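Local coordinates for protein murein peptide amidase A (Escherichia coli O157:H7, PDB 5HXD) that probably hydrolyses the gamma-D-glutamyl-diaminopimelic acid amide bond of murein tripeptide, as a zinc-dependent amidase of the M14 peptidase family, at residues A[42-47]-A[154-159]; A[97-102]-A[187-192]; A[161-166]-A[205-210]; A[169-174]-A[228-233]; A[177-182]-A[209-214]. One frame throughout, in Å; residues are numbered along the deposited sequence.

Interaction 1. Residues A[42-47]-A[154-159]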
# COMPACT_ATOMS: atom_id res chain seq x y z
N GLY A 42 -3.39 -24.22 4.03
CA GLY A 42 -2.17 -23.49 4.28
C GLY A 42 -2.47 -22.01 4.48
O GLY A 42 -3.63 -21.62 4.59
N LEU A 43 -1.43 -21.19 4.51
CA LEU A 43 -1.61 -19.77 4.80
C LEU A 43 -0.96 -18.92 3.72
O LEU A 43 0.20 -19.16 3.34
CB LEU A 43 -1.03 -19.44 6.18
CG LEU A 43 -1.11 -18.01 6.74
CD1 LEU A 43 -2.51 -17.43 6.59
CD2 LEU A 43 -0.68 -18.03 8.19
N ILE A 44 -1.70 -17.94 3.20
CA ILE A 44 -1.12 -17.01 2.23
C ILE A 44 -1.07 -15.59 2.80
O ILE A 44 -2.06 -15.04 3.26
CB ILE A 44 -1.88 -17.05 0.88
CG1 ILE A 44 -1.99 -18.49 0.39
CG2 ILE A 44 -1.14 -16.22 -0.17
CD1 ILE A 44 -3.19 -18.75 -0.50
N LEU A 45 0.12 -15.02 2.75
CA LEU A 45 0.46 -13.85 3.54
C LEU A 45 0.93 -12.75 2.63
O LEU A 45 1.52 -13.04 1.58
CB LEU A 45 1.58 -14.22 4.53
CG LEU A 45 1.54 -13.98 6.03
CD1 LEU A 45 0.28 -14.54 6.65
CD2 LEU A 45 2.75 -14.64 6.63
N ALA A 46 0.71 -11.50 3.04
CA ALA A 46 1.26 -10.37 2.30
C ALA A 46 1.42 -9.12 3.16
O ALA A 46 0.93 -9.06 4.29
CB ALA A 46 0.39 -10.08 1.11
N GLY A 47 2.11 -8.13 2.60
CA GLY A 47 2.28 -6.86 3.27
C GLY A 47 3.03 -6.88 4.59
O GLY A 47 2.82 -6.00 5.44
N VAL A 154 2.85 -19.32 2.57
CA VAL A 154 3.51 -18.54 1.52
C VAL A 154 3.44 -17.04 1.85
O VAL A 154 2.35 -16.48 2.00
CB VAL A 154 2.90 -18.78 0.12
CG1 VAL A 154 3.48 -17.77 -0.87
CG2 VAL A 154 3.17 -20.20 -0.37
N SER A 155 4.60 -16.41 1.99
CA SER A 155 4.68 -14.99 2.31
C SER A 155 5.27 -14.20 1.15
O SER A 155 6.42 -14.39 0.79
CB SER A 155 5.52 -14.79 3.56
OG SER A 155 5.97 -13.45 3.64
N PHE A 156 4.46 -13.32 0.57
CA PHE A 156 4.87 -12.52 -0.58
C PHE A 156 5.62 -11.24 -0.22
O PHE A 156 5.20 -10.53 0.69
CB PHE A 156 3.64 -12.15 -1.40
CG PHE A 156 3.06 -13.30 -2.13
CD1 PHE A 156 3.46 -13.57 -3.41
CD2 PHE A 156 2.15 -14.12 -1.51
CE1 PHE A 156 2.96 -14.65 -4.08
CE2 PHE A 156 1.63 -15.20 -2.18
CZ PHE A 156 2.04 -15.46 -3.47
N HIS A 157 6.71 -10.96 -0.94
CA HIS A 157 7.48 -9.72 -0.80
C HIS A 157 7.85 -9.03 -2.12
O HIS A 157 7.44 -9.47 -3.19
CB HIS A 157 8.78 -9.99 -0.03
CG HIS A 157 8.59 -10.19 1.44
ND1 HIS A 157 7.86 -11.24 1.96
CD2 HIS A 157 9.06 -9.50 2.50
CE1 HIS A 157 7.88 -11.18 3.28
NE2 HIS A 157 8.61 -10.13 3.63
N ASP A 158 8.64 -7.95 -2.01
CA ASP A 158 9.27 -7.19 -3.11
C ASP A 158 10.76 -6.99 -2.84
O ASP A 158 11.15 -6.88 -1.68
CB ASP A 158 8.68 -5.79 -3.26
CG ASP A 158 7.53 -5.74 -4.19
OD1 ASP A 158 7.23 -6.78 -4.82
OD2 ASP A 158 6.91 -4.66 -4.28
N PRO A 159 11.57 -6.85 -3.90
CA PRO A 159 11.27 -7.03 -5.32
C PRO A 159 12.28 -7.99 -5.95
O PRO A 159 12.76 -7.72 -7.05
CB PRO A 159 11.44 -5.62 -5.87
CG PRO A 159 12.57 -5.02 -4.96
CD PRO A 159 12.75 -5.98 -3.77
O HOH W 1 3.94 -7.67 0.50
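Parallel pairing in the central mixed sheet joins strand 43-45 to strand 153-157, with Ile44 beside Val154 and Leu45 beside Ser155. Three backbone bonds hold them: Val154 N to Leu43 O (2.8 Å), Leu45 N to Val154 O (2.8 Å) and Phe156 N to Leu45 O (3.1 Å). On one face of the sheet, Ile44 and Phe156 run alongside one another in the same direction. With Phe156 CG anti to its carbonyl carbon (chi1 -71°), the ring turns its edge to the neighbouring strand: CD2 is 3.3 Å from Leu45 O, near the ring plane, and CE2 is 3.6 Å from Ile44 CG2. Beta-branched Ile44 and Val154 suit buried extended backbone. On the opposite face, Leu45 CB meets Ser155 CB at 4.1 Å, where the small serine fits beside the larger leucine. Beyond the paired residues the strands part. A water accepts from Gly47 N at 2.8 Å and lies 3.1 Å from Phe156 O. Gly47 takes a left-handed conformation (phi 63°), which costs glycine little. Helices 53-65 and 224-230 cover the Phe156 face. His157, next along the chain, is probably a zinc ligand with His49 and Glu52. Three backbone bonds, with a water where the strands part, thus satisfy polar groups in a buried place, consistent with a well-fixed position for His157.

Interaction 2. Residues A[97-102]-A[187-192]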
# COMPACT_ATOMS: atom_id res chain seq x y z
N LEU A 97 9.59 -5.70 10.85
CA LEU A 97 8.82 -6.83 11.39
C LEU A 97 9.43 -8.18 11.00
O LEU A 97 9.24 -9.18 11.68
CB LEU A 97 7.35 -6.76 10.94
CG LEU A 97 6.45 -5.69 11.56
CD1 LEU A 97 5.09 -5.66 10.89
CD2 LEU A 97 6.31 -5.87 13.04
N ASN A 98 10.18 -8.19 9.90
CA ASN A 98 10.82 -9.41 9.44
C ASN A 98 12.22 -9.54 10.04
O ASN A 98 13.07 -10.24 9.49
CB ASN A 98 10.89 -9.45 7.92
CG ASN A 98 10.94 -10.87 7.37
OD1 ASN A 98 10.18 -11.76 7.79
ND2 ASN A 98 11.82 -11.09 6.41
N ARG A 99 12.45 -8.83 11.14
CA ARG A 99 13.60 -9.10 11.99
C ARG A 99 13.10 -9.19 13.42
O ARG A 99 13.89 -9.34 14.35
CB ARG A 99 14.69 -8.01 11.89
CG ARG A 99 15.26 -7.79 10.50
CD ARG A 99 16.02 -9.00 10.01
NE ARG A 99 16.55 -8.79 8.67
CZ ARG A 99 15.85 -8.91 7.55
NH1 ARG A 99 14.56 -9.24 7.59
NH2 ARG A 99 16.43 -8.67 6.38
N ASN A 100 11.78 -9.11 13.58
CA ASN A 100 11.13 -9.07 14.89
C ASN A 100 10.51 -10.40 15.41
O ASN A 100 9.92 -10.44 16.49
CB ASN A 100 10.04 -7.98 14.86
CG ASN A 100 9.65 -7.50 16.25
OD1 ASN A 100 8.47 -7.52 16.62
ND2 ASN A 100 10.64 -7.06 17.03
N PHE A 101 10.63 -11.50 14.67
CA PHE A 101 9.97 -12.73 15.10
C PHE A 101 10.81 -13.48 16.13
O PHE A 101 12.03 -13.63 15.97
CB PHE A 101 9.66 -13.62 13.89
CG PHE A 101 8.49 -13.14 13.08
CD1 PHE A 101 7.22 -13.67 13.29
CD2 PHE A 101 8.64 -12.16 12.12
CE1 PHE A 101 6.12 -13.23 12.56
CE2 PHE A 101 7.55 -11.71 11.38
CZ PHE A 101 6.28 -12.25 11.61
N PRO A 102 10.15 -13.98 17.19
CA PRO A 102 10.81 -14.65 18.32
C PRO A 102 11.50 -15.98 17.97
O PRO A 102 11.60 -16.86 18.82
CB PRO A 102 9.66 -14.89 19.30
CG PRO A 102 8.44 -14.94 18.44
CD PRO A 102 8.69 -13.91 17.38
N VAL A 187 17.62 -15.94 -0.03
CA VAL A 187 18.22 -14.65 -0.33
C VAL A 187 19.62 -14.65 0.27
O VAL A 187 19.78 -14.59 1.50
CB VAL A 187 17.38 -13.44 0.23
CG1 VAL A 187 16.17 -13.18 -0.64
CG2 VAL A 187 16.95 -13.68 1.68
N GLY A 188 20.64 -14.72 -0.57
CA GLY A 188 22.01 -14.89 -0.11
C GLY A 188 22.55 -13.98 0.98
O GLY A 188 23.75 -13.69 1.01
N TYR A 189 21.68 -13.51 1.88
CA TYR A 189 22.11 -12.77 3.07
C TYR A 189 21.29 -13.23 4.28
O TYR A 189 20.23 -13.85 4.13
CB TYR A 189 22.00 -11.24 2.88
CG TYR A 189 20.62 -10.77 2.49
CD1 TYR A 189 19.67 -10.43 3.45
CD2 TYR A 189 20.26 -10.69 1.16
CE1 TYR A 189 18.41 -10.01 3.08
CE2 TYR A 189 19.00 -10.26 0.78
CZ TYR A 189 18.08 -9.92 1.74
OH TYR A 189 16.84 -9.50 1.35
N GLU A 190 21.80 -12.91 5.47
CA GLU A 190 21.25 -13.36 6.74
C GLU A 190 20.11 -12.46 7.22
O GLU A 190 20.18 -11.25 7.08
CB GLU A 190 22.36 -13.40 7.80
CG GLU A 190 22.29 -14.59 8.76
CD GLU A 190 23.66 -15.01 9.28
OE1 GLU A 190 24.31 -15.85 8.61
OE2 GLU A 190 24.08 -14.51 10.34
N THR A 191 19.04 -13.06 7.76
CA THR A 191 17.90 -12.29 8.26
C THR A 191 17.45 -12.77 9.65
O THR A 191 16.43 -13.44 9.77
CB THR A 191 16.69 -12.36 7.29
OG1 THR A 191 16.20 -13.70 7.24
CG2 THR A 191 17.07 -11.93 5.88
N PRO A 192 18.19 -12.39 10.71
CA PRO A 192 17.84 -12.80 12.07
C PRO A 192 16.45 -12.33 12.47
O PRO A 192 16.08 -11.20 12.18
CB PRO A 192 18.90 -12.11 12.93
CG PRO A 192 19.34 -10.93 12.12
CD PRO A 192 19.27 -11.38 10.69
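Arg99 reaches across to Thr191 and Pro192, and the contact is made without a hydrogen bond across it. Thr191 CB sits over the centre of one guanidinium face, 3.6 Å from Arg99 CZ, while Thr191 CG2 lies 3.4 Å from NH2 on that face; the two side chains cross at about a right angle. Pro192 CD touches Arg99 CD at 4.1 Å, and Tyr189 brings its ring edge, CE1, to 4.1 Å from Arg99 NH2. The flat arginine end, with polar groups round its rim and weakly polar faces, suits such a methyl-bearing neighbour.

Polar contact across the gap is limited to carbon donors. Arg99 CA makes a CA-H...O contact of 3.3 Å with Pro192 O, and the bend at chi2 (-66°) puts CD 3.1 Å from that oxygen. Within its own loop, Arg99 NH1 donates to Asn98 O at 2.6 Å. The acceptor is close to the guanidinium plane, which helps fix the turn of the group.

Both loops have partners elsewhere: Asn98 OD1 accepts from Phe195 N, and Tyr189 has a cation-pi contact with Arg122. Asn98 also lies beside the probable zinc ligand His49. Consecutive Asn and Arg in an Asn-Arg-Asn segment recall the substrate-carboxylate pocket of M14 carboxypeptidases, and a similar role here is plausible.

Interaction 3. Residues A[161-166]-A[205-210]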
# COMPACT_ATOMS: atom_id res chain seq x y z
N ALA A 161 12.24 -10.96 -7.17
CA ALA A 161 11.89 -11.71 -8.38
C ALA A 161 12.26 -13.20 -8.33
O ALA A 161 12.94 -13.71 -9.23
CB ALA A 161 12.53 -11.05 -9.61
N CYS A 162 11.78 -13.90 -7.31
CA CYS A 162 12.09 -15.32 -7.17
C CYS A 162 11.25 -16.00 -6.10
O CYS A 162 10.64 -15.33 -5.26
CB CYS A 162 13.57 -15.49 -6.84
SG CYS A 162 13.99 -14.77 -5.26
N ILE A 163 11.24 -17.33 -6.13
CA ILE A 163 10.56 -18.16 -5.15
C ILE A 163 11.58 -18.82 -4.22
O ILE A 163 12.37 -19.65 -4.66
CB ILE A 163 9.73 -19.27 -5.82
CG1 ILE A 163 8.75 -18.68 -6.83
CG2 ILE A 163 8.98 -20.09 -4.76
CD1 ILE A 163 7.74 -17.77 -6.23
N GLU A 164 11.57 -18.45 -2.94
CA GLU A 164 12.54 -19.00 -1.99
C GLU A 164 11.97 -20.15 -1.19
O GLU A 164 11.35 -19.93 -0.16
CB GLU A 164 13.02 -17.93 -1.03
CG GLU A 164 13.62 -16.74 -1.69
CD GLU A 164 13.84 -15.62 -0.73
OE1 GLU A 164 14.50 -15.85 0.31
OE2 GLU A 164 13.34 -14.51 -1.00
N ASP A 165 12.19 -21.38 -1.66
CA ASP A 165 11.71 -22.55 -0.95
C ASP A 165 12.88 -23.32 -0.36
O ASP A 165 13.58 -24.03 -1.07
CB ASP A 165 10.90 -23.46 -1.87
CG ASP A 165 10.13 -24.52 -1.11
OD1 ASP A 165 10.51 -24.80 0.04
OD2 ASP A 165 9.15 -25.07 -1.66
N PRO A 166 13.06 -23.19 0.97
CA PRO A 166 14.12 -23.84 1.76
C PRO A 166 14.03 -25.37 1.72
O PRO A 166 15.00 -26.05 2.07
CB PRO A 166 13.89 -23.32 3.18
CG PRO A 166 12.44 -22.89 3.20
CD PRO A 166 12.13 -22.41 1.81
N HIS A 205 6.56 -25.20 7.36
CA HIS A 205 7.10 -24.88 6.04
C HIS A 205 6.70 -23.48 5.58
O HIS A 205 5.51 -23.25 5.30
CB HIS A 205 6.65 -25.91 5.00
CG HIS A 205 7.27 -25.71 3.65
ND1 HIS A 205 6.63 -26.08 2.48
CD2 HIS A 205 8.46 -25.19 3.27
CE1 HIS A 205 7.39 -25.79 1.44
NE2 HIS A 205 8.51 -25.26 1.89
N CYS A 206 7.68 -22.57 5.52
CA CYS A 206 7.50 -21.21 4.99
C CYS A 206 8.23 -21.05 3.65
O CYS A 206 9.38 -21.49 3.47
CB CYS A 206 8.00 -20.15 5.99
SG CYS A 206 7.88 -18.39 5.41
N ILE A 207 7.54 -20.41 2.71
CA ILE A 207 8.07 -20.11 1.40
C ILE A 207 7.92 -18.62 1.20
O ILE A 207 6.81 -18.10 1.31
CB ILE A 207 7.30 -20.84 0.28
CG1 ILE A 207 7.66 -22.32 0.22
CG2 ILE A 207 7.60 -20.22 -1.08
CD1 ILE A 207 6.93 -23.05 -0.91
N THR A 208 9.00 -17.91 0.90
CA THR A 208 8.82 -16.52 0.52
C THR A 208 8.82 -16.42 -1.01
O THR A 208 9.75 -16.88 -1.69
CB THR A 208 9.89 -15.58 1.13
OG1 THR A 208 11.20 -16.05 0.80
CG2 THR A 208 9.74 -15.55 2.64
N ALA A 209 7.73 -15.87 -1.53
CA ALA A 209 7.59 -15.61 -2.95
C ALA A 209 7.87 -14.14 -3.22
O ALA A 209 7.01 -13.29 -2.94
CB ALA A 209 6.19 -15.99 -3.43
N GLU A 210 9.05 -13.82 -3.76
CA GLU A 210 9.39 -12.42 -4.06
C GLU A 210 8.98 -12.00 -5.47
O GLU A 210 9.53 -12.48 -6.46
CB GLU A 210 10.89 -12.19 -3.90
CG GLU A 210 11.40 -12.42 -2.51
CD GLU A 210 11.64 -11.14 -1.78
OE1 GLU A 210 11.11 -10.11 -2.25
OE2 GLU A 210 12.36 -11.16 -0.76
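Ile163 and Ala209 face each other as a non-hydrogen-bonded pair in the tightly packed middle of an antiparallel pairing between strands 162-164 and 206-210. Ile163 CD1 is 3.7 Å from Ala209 CB; the small alanine leaves room for the branched isoleucine. Ile163 CG2 meets Ile207 CG2 at 3.9 Å on the same face. On either side lie hydrogen-bonded pairs. Glu164 N binds Thr208 O at 2.7 Å, with Thr208 N to Glu164 O returning at 3.3 Å; Cys162 N reaches Glu210 O at 2.8 Å, and Glu210 N binds Cys162 O at 2.7 Å. Ala161 and Cys162 both face Glu210 in a G1 beta bulge, Ala161 having a positive phi (54°). On the opposite face, the Glu164 carboxylate lies against Thr208 OG1 at angles too poor for a hydrogen bond; its OE1 accepts a weak bond from Val187 N. Glu164 OE2 lies 3.5 Å from OE2 of Glu210, the probable proton donor/acceptor of the active site, the two carboxylates nearly coplanar.

The solvent side lies at the other end, where exposed Pro166 rests its ring on Cys206 O. Partly exposed His205 is nevertheless tied down: its NE2 donates to the syn side of Asp165 OD1 at 2.8 Å, in the imidazole plane but 35° out of the carboxylate plane. OD1 also accepts from Arg167 N and OD2 bonds to Ser169 OG, so both oxygens have partners.

Strand 206-210 runs between 153-157 and 162-164, which pairs with 183-184. Helix 170-178 covers the Ile163 face through Gly172, while helix 195-201 meets Cys206 on the reverse.

Interaction 4. Residues A[169-174]-A[228-233]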
# COMPACT_ATOMS: atom_id res chain seq x y z
N SER A 169 10.31 -28.02 -2.57
CA SER A 169 9.21 -28.98 -2.63
C SER A 169 8.33 -28.78 -3.86
O SER A 169 8.70 -28.08 -4.80
CB SER A 169 8.36 -28.87 -1.36
OG SER A 169 7.81 -27.56 -1.27
N GLU A 170 7.15 -29.39 -3.85
CA GLU A 170 6.24 -29.31 -4.99
C GLU A 170 5.64 -27.91 -5.17
O GLU A 170 5.62 -27.34 -6.28
CB GLU A 170 5.12 -30.34 -4.84
CG GLU A 170 4.14 -30.37 -5.99
CD GLU A 170 3.05 -31.40 -5.80
OE1 GLU A 170 3.11 -32.13 -4.78
OE2 GLU A 170 2.13 -31.48 -6.65
N LEU A 171 5.13 -27.38 -4.07
CA LEU A 171 4.51 -26.06 -4.04
C LEU A 171 5.53 -25.03 -4.49
O LEU A 171 5.21 -24.10 -5.23
CB LEU A 171 4.00 -25.77 -2.63
CG LEU A 171 3.15 -24.54 -2.38
CD1 LEU A 171 2.18 -24.32 -3.52
CD2 LEU A 171 2.41 -24.73 -1.08
N GLY A 172 6.78 -25.23 -4.07
CA GLY A 172 7.87 -24.37 -4.45
C GLY A 172 8.14 -24.39 -5.95
O GLY A 172 8.44 -23.34 -6.54
N GLU A 173 8.03 -25.57 -6.55
CA GLU A 173 8.22 -25.71 -7.99
C GLU A 173 6.95 -25.34 -8.75
O GLU A 173 7.02 -24.86 -9.88
CB GLU A 173 8.68 -27.14 -8.33
CG GLU A 173 10.05 -27.44 -7.73
CD GLU A 173 10.62 -28.80 -8.09
OE1 GLU A 173 10.10 -29.83 -7.60
OE2 GLU A 173 11.61 -28.82 -8.84
N TRP A 174 5.80 -25.53 -8.13
CA TRP A 174 4.57 -25.01 -8.68
C TRP A 174 4.64 -23.50 -8.77
O TRP A 174 4.36 -22.91 -9.81
CB TRP A 174 3.35 -25.41 -7.85
CG TRP A 174 2.09 -24.92 -8.49
CD1 TRP A 174 1.35 -25.56 -9.43
CD2 TRP A 174 1.44 -23.66 -8.25
NE1 TRP A 174 0.28 -24.78 -9.80
CE2 TRP A 174 0.31 -23.61 -9.09
CE3 TRP A 174 1.71 -22.57 -7.42
CZ2 TRP A 174 -0.56 -22.52 -9.11
CZ3 TRP A 174 0.84 -21.47 -7.45
CH2 TRP A 174 -0.28 -21.46 -8.29
N ALA A 228 -4.77 -16.54 -8.16
CA ALA A 228 -6.07 -17.22 -8.05
C ALA A 228 -5.93 -18.74 -7.95
O ALA A 228 -6.71 -19.39 -7.26
CB ALA A 228 -6.94 -16.86 -9.25
N ASN A 229 -4.95 -19.31 -8.65
CA ASN A 229 -4.79 -20.76 -8.66
C ASN A 229 -4.11 -21.22 -7.37
O ASN A 229 -4.35 -22.35 -6.91
CB ASN A 229 -3.99 -21.24 -9.88
CG ASN A 229 -4.74 -21.05 -11.18
OD1 ASN A 229 -5.97 -21.04 -11.20
ND2 ASN A 229 -4.01 -20.90 -12.27
N LEU A 230 -3.30 -20.34 -6.79
CA LEU A 230 -2.64 -20.59 -5.51
C LEU A 230 -3.63 -20.68 -4.35
O LEU A 230 -3.44 -21.46 -3.41
CB LEU A 230 -1.61 -19.50 -5.21
CG LEU A 230 -0.88 -19.67 -3.87
CD1 LEU A 230 -0.24 -21.06 -3.79
CD2 LEU A 230 0.17 -18.58 -3.68
N LEU A 231 -4.71 -19.90 -4.43
CA LEU A 231 -5.76 -19.95 -3.41
C LEU A 231 -6.48 -21.31 -3.40
O LEU A 231 -7.12 -21.66 -2.41
CB LEU A 231 -6.78 -18.82 -3.63
CG LEU A 231 -6.23 -17.38 -3.61
CD1 LEU A 231 -7.15 -16.41 -4.32
CD2 LEU A 231 -5.99 -16.90 -2.20
N ARG A 232 -6.35 -22.08 -4.48
CA ARG A 232 -7.02 -23.38 -4.60
C ARG A 232 -6.04 -24.52 -4.87
O ARG A 232 -6.42 -25.55 -5.42
CB ARG A 232 -8.07 -23.35 -5.71
CG ARG A 232 -7.49 -22.98 -7.08
CD ARG A 232 -8.50 -23.16 -8.22
NE ARG A 232 -7.86 -23.05 -9.54
CZ ARG A 232 -8.49 -23.23 -10.69
NH1 ARG A 232 -9.78 -23.53 -10.69
NH2 ARG A 232 -7.84 -23.12 -11.85
N TRP A 233 -4.78 -24.34 -4.49
CA TRP A 233 -3.72 -25.28 -4.84
C TRP A 233 -3.77 -26.55 -4.01
O TRP A 233 -3.93 -26.50 -2.80
CB TRP A 233 -2.35 -24.63 -4.68
CG TRP A 233 -1.16 -25.56 -4.96
CD1 TRP A 233 -0.49 -25.69 -6.14
CD2 TRP A 233 -0.51 -26.47 -4.04
NE1 TRP A 233 0.52 -26.61 -6.03
CE2 TRP A 233 0.54 -27.11 -4.73
CE3 TRP A 233 -0.72 -26.81 -2.69
CZ2 TRP A 233 1.38 -28.05 -4.15
CZ3 TRP A 233 0.12 -27.75 -2.10
CH2 TRP A 233 1.16 -28.36 -2.83
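Trp174 lies against Trp233, and its atoms can be followed outward from CB. CB itself is 3.6 Å from Trp233 NE1. CG, anti to the backbone N (chi1 -177°), comes within 3.4 Å of the same nitrogen. Next, CD2 meets Trp233 CD1 at 3.5 Å, and CD1, NE1 and CE2 also look onto this edge. The pair is edge-to-face, the edge of Trp233 directed at the face of Trp174, with five-membered ring centroids 4.4 Å apart and planes at 63°. Farther out, the six-membered ring slides onto the other helix: CZ2 touches Asn229 CB at 3.7 Å at its edge, CZ3 meets Leu230 CD1 at 3.8 Å, and CH2 lies 3.6 Å from Leu230 N. A broad, mostly apolar indole suits a place spanning two elements. These elements are helices 170-178 and 224-230, which flank the same face of the central sheet in this alpha/beta fold; Leu230 to Trp233 form a type I beta turn that swings the second tryptophan back toward helix 170-178. Leu171 packs on Trp233 from another direction. Its CD1 stands over the five-membered ring, 3.5 Å from the centroid and 15° off the normal, a CH-pi contact, and CD1 also reaches Leu230 CD1. Glu170 lays its CG at the ring edge near Trp233 CZ2, its carboxylate being weakly bonded to Lys236 N.

Interaction 5. Residues A[177-182]-A[209-214]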
# COMPACT_ATOMS: atom_id res chain seq x y z
N GLN A 177 6.95 -22.11 -11.44
CA GLN A 177 6.42 -22.26 -12.78
C GLN A 177 5.22 -21.34 -13.00
O GLN A 177 5.18 -20.60 -13.98
CB GLN A 177 6.04 -23.73 -13.03
CG GLN A 177 6.81 -24.36 -14.19
CD GLN A 177 6.92 -25.89 -14.09
OE1 GLN A 177 6.45 -26.49 -13.13
NE2 GLN A 177 7.55 -26.50 -15.09
N ALA A 178 4.26 -21.37 -12.07
CA ALA A 178 3.05 -20.55 -12.16
C ALA A 178 3.30 -19.05 -12.20
O ALA A 178 2.53 -18.32 -12.82
CB ALA A 178 2.12 -20.87 -11.00
N PHE A 179 4.35 -18.56 -11.54
CA PHE A 179 4.59 -17.11 -11.51
C PHE A 179 5.76 -16.68 -12.42
O PHE A 179 6.12 -15.51 -12.47
CB PHE A 179 4.87 -16.62 -10.08
CG PHE A 179 3.64 -16.47 -9.21
CD1 PHE A 179 2.91 -15.30 -9.20
CD2 PHE A 179 3.24 -17.50 -8.37
CE1 PHE A 179 1.79 -15.16 -8.40
CE2 PHE A 179 2.12 -17.37 -7.56
CZ PHE A 179 1.40 -16.19 -7.58
N GLU A 180 6.33 -17.67 -13.11
CA GLU A 180 7.53 -17.51 -13.95
C GLU A 180 8.70 -16.83 -13.23
O GLU A 180 9.37 -15.95 -13.77
CB GLU A 180 7.19 -16.78 -15.24
CG GLU A 180 6.91 -17.77 -16.34
CD GLU A 180 6.65 -17.14 -17.65
OE1 GLU A 180 7.54 -16.43 -18.17
OE2 GLU A 180 5.54 -17.36 -18.17
N LEU A 181 8.96 -17.32 -12.03
CA LEU A 181 10.06 -16.85 -11.22
C LEU A 181 10.97 -18.02 -10.91
O LEU A 181 10.49 -19.12 -10.64
CB LEU A 181 9.56 -16.22 -9.93
CG LEU A 181 8.82 -14.91 -10.11
CD1 LEU A 181 8.36 -14.42 -8.75
CD2 LEU A 181 9.75 -13.92 -10.78
N PRO A 182 12.28 -17.78 -10.94
CA PRO A 182 13.29 -18.78 -10.58
C PRO A 182 13.03 -19.37 -9.20
O PRO A 182 12.52 -18.66 -8.33
CB PRO A 182 14.59 -17.97 -10.59
CG PRO A 182 14.16 -16.56 -10.50
CD PRO A 182 12.89 -16.48 -11.25
N ALA A 209 7.73 -15.87 -1.53
CA ALA A 209 7.59 -15.61 -2.95
C ALA A 209 7.87 -14.14 -3.22
O ALA A 209 7.01 -13.29 -2.94
CB ALA A 209 6.19 -15.99 -3.43
N GLU A 210 9.05 -13.82 -3.76
CA GLU A 210 9.39 -12.42 -4.06
C GLU A 210 8.98 -12.00 -5.47
O GLU A 210 9.53 -12.48 -6.46
CB GLU A 210 10.89 -12.19 -3.90
CG GLU A 210 11.40 -12.42 -2.51
CD GLU A 210 11.64 -11.14 -1.78
OE1 GLU A 210 11.11 -10.11 -2.25
OE2 GLU A 210 12.36 -11.16 -0.76
N PHE A 211 8.00 -11.10 -5.55
CA PHE A 211 7.62 -10.49 -6.81
C PHE A 211 8.83 -9.80 -7.43
O PHE A 211 9.81 -9.51 -6.74
CB PHE A 211 6.51 -9.47 -6.60
CG PHE A 211 5.15 -9.99 -6.89
CD1 PHE A 211 4.90 -11.35 -6.92
CD2 PHE A 211 4.10 -9.11 -7.13
CE1 PHE A 211 3.61 -11.83 -7.18
CE2 PHE A 211 2.82 -9.57 -7.40
CZ PHE A 211 2.58 -10.93 -7.42
N PRO A 212 8.77 -9.52 -8.73
CA PRO A 212 9.80 -8.64 -9.29
C PRO A 212 9.34 -7.21 -9.10
O PRO A 212 8.24 -7.00 -8.58
CB PRO A 212 9.82 -9.04 -10.76
CG PRO A 212 8.38 -9.40 -11.04
CD PRO A 212 7.84 -10.02 -9.76
N PRO A 213 10.17 -6.22 -9.48
CA PRO A 213 9.62 -4.87 -9.52
C PRO A 213 8.50 -4.83 -10.55
O PRO A 213 8.71 -5.22 -11.69
CB PRO A 213 10.80 -4.01 -9.94
CG PRO A 213 12.00 -4.80 -9.52
CD PRO A 213 11.62 -6.23 -9.74
N ILE A 214 7.31 -4.43 -10.12
CA ILE A 214 6.15 -4.46 -10.99
C ILE A 214 5.00 -3.64 -10.38
O ILE A 214 4.77 -3.68 -9.17
CB ILE A 214 5.68 -5.90 -11.25
CG1 ILE A 214 4.56 -5.92 -12.29
CG2 ILE A 214 5.28 -6.59 -9.92
CD1 ILE A 214 3.98 -7.28 -12.59
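Leu181 and Phe179 carry the contact, both directed toward the segment 209-214. Leu181 has CG anti to its carbonyl carbon (chi1 -69°), and from there its branches diverge. Its apolar contact is loose, CD2 meeting the proline ring of Pro212 at CD, 4.5 Å away. Its other methyl, CD1, lies against a backbone carbonyl, Glu210 O. Leucine suits this place, its fork touching both the strand end and the proline after it.

Aromatic contact is slight: Phe179 CE1 and Phe211 CE1 are 4.0 Å apart, the side chains crossing obliquely and Phe179 CE1 lying near the plane of the Phe211 ring. No hydrogen bond joins the segments, so shape and burial do the work. Met227 of helix 224-230 touches both phenylalanines, and Phe211 also meets the ring of Tyr223.

The backbone bond within the first segment, Glu180 N to Gln177 O at 3.3 Å, belongs to a Schellman motif that ends helix 170-178, Glu180 having positive phi (51°). This turn directs the chain from the helix of a beta-alpha-beta unit, strands 162-164 and 183-184, past the strand end bearing Glu210, the probable proton donor/acceptor of the M14 active site.

Overall arrangement
Interactions 1 and 3 are sheet contacts made mainly by backbone hydrogen bonds, parallel in interaction 1 and antiparallel in interaction 3; strands 153-157 and 206-210, adjacent in the sheet, connect them. Interaction 1 is wholly buried near the centre of the chain, interaction 3 only partly. Interaction 5 shares Ala209 and Glu210 with interaction 3 but relies on buried apolar side chains. Helix 170-178 serves both interaction 5 and interaction 4, where Trp174 of that helix packs on Trp233, just after helix 224-230, away from the active site. Interaction 2 is a surface meeting of loops, built round an arginine; it touches interaction 3 through Val187 and Glu164, but lies about 24 Å from interaction 4, centre to centre.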